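Local coordinates for protein gene product PA4716 (Pseudomonas aeruginosa, PDB 1U0K) that is of unknown function but belongs to the PhzF family and is predicted to act as an isomerase, probably an epimerase, at residues 87-98 with 109-118. Numbering follows the deposited sequence.
Sequences HHLRGGDNEQHW and LRSVRAGSGF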
loop_
_atom_site.group_PDB
_atom_site.type_symbol
_atom_site.label_atom_id
_atom_site.label_comp_id
_atom_site.label_asym_id
_atom_site.label_seq_id
_atom_site.Cartn_x
_atom_site.Cartn_y
_atom_site.Cartn_z
ATOM N N HIS A 87 21.488 12.674 7.727
ATOM C CA HIS A 87 22.808 12.954 7.137
ATOM C C HIS A 87 22.648 13.898 5.944
ATOM O O HIS A 87 23.378 14.884 5.811
ATOM C CB HIS A 87 23.454 11.641 6.706
ATOM C CG HIS A 87 24.941 11.690 6.517
ATOM N ND1 HIS A 87 25.613 12.769 5.984
ATOM C CD2 HIS A 87 25.881 10.745 6.755
ATOM C CE1 HIS A 87 26.906 12.487 5.923
ATOM N NE2 HIS A 87 27.092 11.266 6.388
ATOM N N HIS A 88 21.669 13.619 5.094
ATOM C CA HIS A 88 21.362 14.505 3.959
ATOM C C HIS A 88 21.048 15.942 4.401
ATOM O O HIS A 88 21.557 16.904 3.821
ATOM C CB HIS A 88 20.191 13.919 3.155
ATOM C CG HIS A 88 19.679 14.826 2.080
ATOM N ND1 HIS A 88 20.422 15.158 0.967
ATOM C CD2 HIS A 88 18.503 15.479 1.957
ATOM C CE1 HIS A 88 19.716 15.970 0.200
ATOM N NE2 HIS A 88 18.550 16.188 0.780
ATOM N N LEU A 89 20.232 16.086 5.439
ATOM C CA LEU A 89 19.829 17.394 5.946
ATOM C C LEU A 89 20.974 18.139 6.639
ATOM O O LEU A 89 21.099 19.345 6.479
ATOM C CB LEU A 89 18.639 17.257 6.899
ATOM C CG LEU A 89 17.352 16.770 6.228
ATOM C CD1 LEU A 89 16.290 16.495 7.292
ATOM C CD2 LEU A 89 16.849 17.767 5.200
ATOM N N ARG A 90 21.816 17.425 7.379
ATOM C CA ARG A 90 22.899 18.072 8.127
ATOM C C ARG A 90 24.053 18.463 7.200
ATOM O O ARG A 90 24.664 19.518 7.372
ATOM C CB ARG A 90 23.419 17.148 9.226
ATOM C CG ARG A 90 24.482 17.780 10.144
ATOM C CD ARG A 90 25.004 16.819 11.206
ATOM N NE ARG A 90 25.598 17.497 12.363
ATOM C CZ ARG A 90 26.780 18.106 12.366
ATOM N NH1 ARG A 90 27.546 18.135 11.276
ATOM N NH2 ARG A 90 27.213 18.686 13.483
ATOM N N GLY A 91 24.331 17.615 6.213
ATOM C CA GLY A 91 25.530 17.732 5.403
ATOM C C GLY A 91 26.719 17.122 6.124
ATOM O O GLY A 91 26.590 16.563 7.216
ATOM N N GLY A 92 27.893 17.260 5.518
ATOM C CA GLY A 92 29.115 16.681 6.048
ATOM C C GLY A 92 29.540 15.483 5.226
ATOM O O GLY A 92 28.715 14.631 4.897
ATOM N N ASP A 93 30.827 15.412 4.892
ATOM C CA ASP A 93 31.360 14.315 4.082
ATOM C C ASP A 93 31.768 13.130 4.942
ATOM O O ASP A 93 31.967 12.031 4.441
ATOM C CB ASP A 93 32.573 14.789 3.281
ATOM C CG ASP A 93 32.231 15.885 2.295
ATOM O OD1 ASP A 93 32.382 17.078 2.647
ATOM O OD2 ASP A 93 31.811 15.650 1.142
ATOM N N ASN A 94 31.901 13.371 6.238
ATOM C CA ASN A 94 32.381 12.371 7.180
ATOM C C ASN A 94 31.261 11.502 7.734
ATOM O O ASN A 94 30.082 11.862 7.648
ATOM C CB ASN A 94 33.087 13.057 8.353
ATOM C CG ASN A 94 32.189 14.072 9.078
ATOM O OD1 ASN A 94 31.752 15.078 8.491
ATOM N ND2 ASN A 94 31.914 13.810 10.355
ATOM N N GLU A 95 31.646 10.372 8.316
ATOM C CA GLU A 95 30.717 9.511 9.037
ATOM C C GLU A 95 29.960 10.325 10.083
ATOM O O GLU A 95 30.540 11.159 10.771
ATOM C CB GLU A 95 31.460 8.361 9.720
ATOM C CG GLU A 95 30.547 7.333 10.368
ATOM C CD GLU A 95 31.307 6.166 10.970
ATOM O OE1 GLU A 95 31.923 6.300 12.029
ATOM O OE2 GLU A 95 31.262 5.025 10.305
ATOM N N GLN A 96 28.660 10.079 10.186
ATOM C CA GLN A 96 27.804 10.758 11.149
ATOM C C GLN A 96 27.216 9.719 12.088
ATOM O O GLN A 96 26.963 8.589 11.674
ATOM C CB GLN A 96 26.675 11.496 10.426
ATOM C CG GLN A 96 27.147 12.516 9.405
ATOM C CD GLN A 96 27.880 13.685 10.030
ATOM O OE1 GLN A 96 27.394 14.212 11.048
ATOM N NE2 GLN A 96 28.952 14.080 9.509
ATOM N N HIS A 97 27.015 10.114 13.342
ATOM C CA HIS A 97 26.414 9.272 14.365
ATOM C C HIS A 97 25.113 9.892 14.865
ATOM O O HIS A 97 24.992 11.105 14.971
ATOM C CB HIS A 97 27.387 9.073 15.530
ATOM C CG HIS A 97 28.647 8.375 15.138
ATOM N ND1 HIS A 97 29.701 9.026 14.534
ATOM C CD2 HIS A 97 29.023 7.081 15.265
ATOM C CE1 HIS A 97 30.672 8.161 14.303
ATOM N NE2 HIS A 97 30.287 6.974 14.737
ATOM N N TRP A 98 24.141 9.032 15.149
ATOM C CA TRP A 98 22.783 9.426 15.504
ATOM C C TRP A 98 22.275 8.537 16.620
ATOM O O TRP A 98 22.700 7.395 16.751
ATOM C CB TRP A 98 21.845 9.259 14.298
ATOM C CG TRP A 98 22.381 9.828 13.056
ATOM C CD1 TRP A 98 22.971 9.157 12.026
ATOM C CD2 TRP A 98 22.391 11.210 12.696
ATOM N NE1 TRP A 98 23.351 10.043 11.051
ATOM C CE2 TRP A 98 23.001 11.310 11.432
ATOM C CE3 TRP A 98 21.937 12.380 13.313
ATOM C CZ2 TRP A 98 23.188 12.534 10.783
ATOM C CZ3 TRP A 98 22.132 13.595 12.666
ATOM C CH2 TRP A 98 22.744 13.657 11.419
ATOM N N LEU A 109 22.991 4.706 15.691
ATOM C CA LEU A 109 23.188 4.521 14.257
ATOM C C LEU A 109 24.377 5.309 13.760
ATOM O O LEU A 109 24.801 6.272 14.389
ATOM C CB LEU A 109 21.945 4.948 13.474
ATOM C CG LEU A 109 20.694 4.110 13.735
ATOM C CD1 LEU A 109 19.782 4.800 14.707
ATOM C CD2 LEU A 109 19.984 3.772 12.430
ATOM N N ARG A 110 24.925 4.866 12.640
ATOM C CA ARG A 110 25.941 5.600 11.910
ATOM C C ARG A 110 25.559 5.644 10.434
ATOM O O ARG A 110 24.900 4.742 9.918
ATOM C CB ARG A 110 27.316 4.948 12.099
ATOM C CG ARG A 110 27.479 3.599 11.465
ATOM C CD ARG A 110 28.858 2.965 11.714
ATOM N NE ARG A 110 29.071 1.786 10.869
ATOM C CZ ARG A 110 29.357 1.823 9.568
ATOM N NH1 ARG A 110 29.501 2.976 8.925
ATOM N NH2 ARG A 110 29.508 0.685 8.900
ATOM N N SER A 111 25.956 6.705 9.760
ATOM C CA SER A 111 25.743 6.820 8.336
ATOM C C SER A 111 26.958 7.394 7.635
ATOM O O SER A 111 27.660 8.238 8.176
ATOM C CB SER A 111 24.525 7.697 8.049
ATOM O OG SER A 111 24.691 8.979 8.620
ATOM N N VAL A 112 27.174 6.935 6.409
ATOM C CA VAL A 112 28.202 7.468 5.528
ATOM C C VAL A 112 27.605 7.712 4.147
ATOM O O VAL A 112 26.609 7.099 3.764
ATOM C CB VAL A 112 29.404 6.499 5.414
ATOM C CG1 VAL A 112 30.106 6.345 6.764
ATOM C CG2 VAL A 112 28.968 5.136 4.885
ATOM N N ARG A 113 28.201 8.629 3.405
ATOM C CA ARG A 113 27.844 8.808 2.009
ATOM C C ARG A 113 28.350 7.618 1.208
ATOM O O ARG A 113 29.422 7.069 1.494
ATOM C CB ARG A 113 28.435 10.112 1.474
ATOM C CG ARG A 113 27.891 11.335 2.158
ATOM C CD ARG A 113 28.285 12.636 1.500
ATOM N NE ARG A 113 27.754 13.778 2.235
ATOM C CZ ARG A 113 26.512 14.247 2.120
ATOM N NH1 ARG A 113 25.642 13.700 1.273
ATOM N NH2 ARG A 113 26.141 15.294 2.846
ATOM N N ALA A 114 27.565 7.207 0.223
ATOM C CA ALA A 114 27.906 6.079 -0.630
ATOM C C ALA A 114 27.268 6.280 -1.992
ATOM O O ALA A 114 26.065 6.093 -2.152
ATOM C CB ALA A 114 27.432 4.773 -0.011
ATOM N N GLY A 115 28.081 6.675 -2.965
ATOM C CA GLY A 115 27.617 6.878 -4.325
ATOM C C GLY A 115 26.537 7.938 -4.395
ATOM O O GLY A 115 26.733 9.055 -3.921
ATOM N N SER A 116 25.388 7.562 -4.957
ATOM C CA SER A 116 24.240 8.460 -5.107
ATOM C C SER A 116 23.459 8.658 -3.796
ATOM O O SER A 116 22.616 9.572 -3.683
ATOM C CB SER A 116 23.292 7.931 -6.195
ATOM O OG SER A 116 22.918 6.572 -5.963
ATOM N N GLY A 117 23.729 7.811 -2.808
ATOM C CA GLY A 117 23.003 7.872 -1.553
ATOM C C GLY A 117 23.876 7.705 -0.331
ATOM O O GLY A 117 24.872 8.415 -0.160
ATOM N N PHE A 118 23.469 6.780 0.529
ATOM C CA PHE A 118 24.063 6.587 1.844
ATOM C C PHE A 118 24.170 5.109 2.178
ATOM O O PHE A 118 23.524 4.268 1.563
ATOM C CB PHE A 118 23.212 7.286 2.925
ATOM C CG PHE A 118 23.082 8.768 2.717
ATOM C CD1 PHE A 118 22.102 9.282 1.878
ATOM C CD2 PHE A 118 23.969 9.648 3.319
ATOM C CE1 PHE A 118 22.017 10.651 1.643
ATOM C CE2 PHE A 118 23.881 11.009 3.102
ATOM C CZ PHE A 118 22.898 11.514 2.263
HETATM O O HOH W 1 23.813 16.865 2.340
HETATM O O HOH W 2 22.908 14.537 0.259
HETATM O O HOH W 3 30.451 9.769 4.813
#
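Arg113 lays the edge of its guanidinium against Gly91 and Gly92, where the chain leaves helix 78-90. Its NE donates to Gly92 O at 3.0 Å, from above the carbonyl plane, and NH2 adds a weak second bond to the same oxygen. The chain is extended from CG to NE, which carries the guanidinium there. NH2 donates to a water that in turn donates to His88 O, and NH1 donates to a second water, also bonded to His88 ND1. A third water takes the backbone N-H of Arg113 and gives a hydrogen to Asp93 O. Asp93 OD2, 4.6 Å from Arg113 NE, offers charge but no bond.

Beyond the loop, strands 96-101 and 106-114 form an antiparallel hairpin. Gln96 and Ser111 exchange both backbone hydrogen bonds, as do Trp98 and Leu109. Trp98 NE1 points at Ser111 OG (3.0 Å), though the place of that oxygen is less sure. Gln96 NE2 donates to Asn94 O at 3.1 Å, while its OE1 takes a hydrogen bond from Arg59.

Arg110 is on the same face as His97. Glu95, just before the strand, forms a salt bridge through OE2 to Arg110 NH1 at 3.0 Å; the hydrogen bond in it is weak and bent. Arg110 NH2 has a second acid in Glu121.

The His87 ring lies between Gln96 CG over one face and Phe118 CE2 over the other. Its NE2 donates weakly to Asn94 O; ND1 is buried with no partner. One arginine thus joins helix end and loop to the hairpin, while His87 ND1 is probably the unprotonated nitrogen, since NE2 donates.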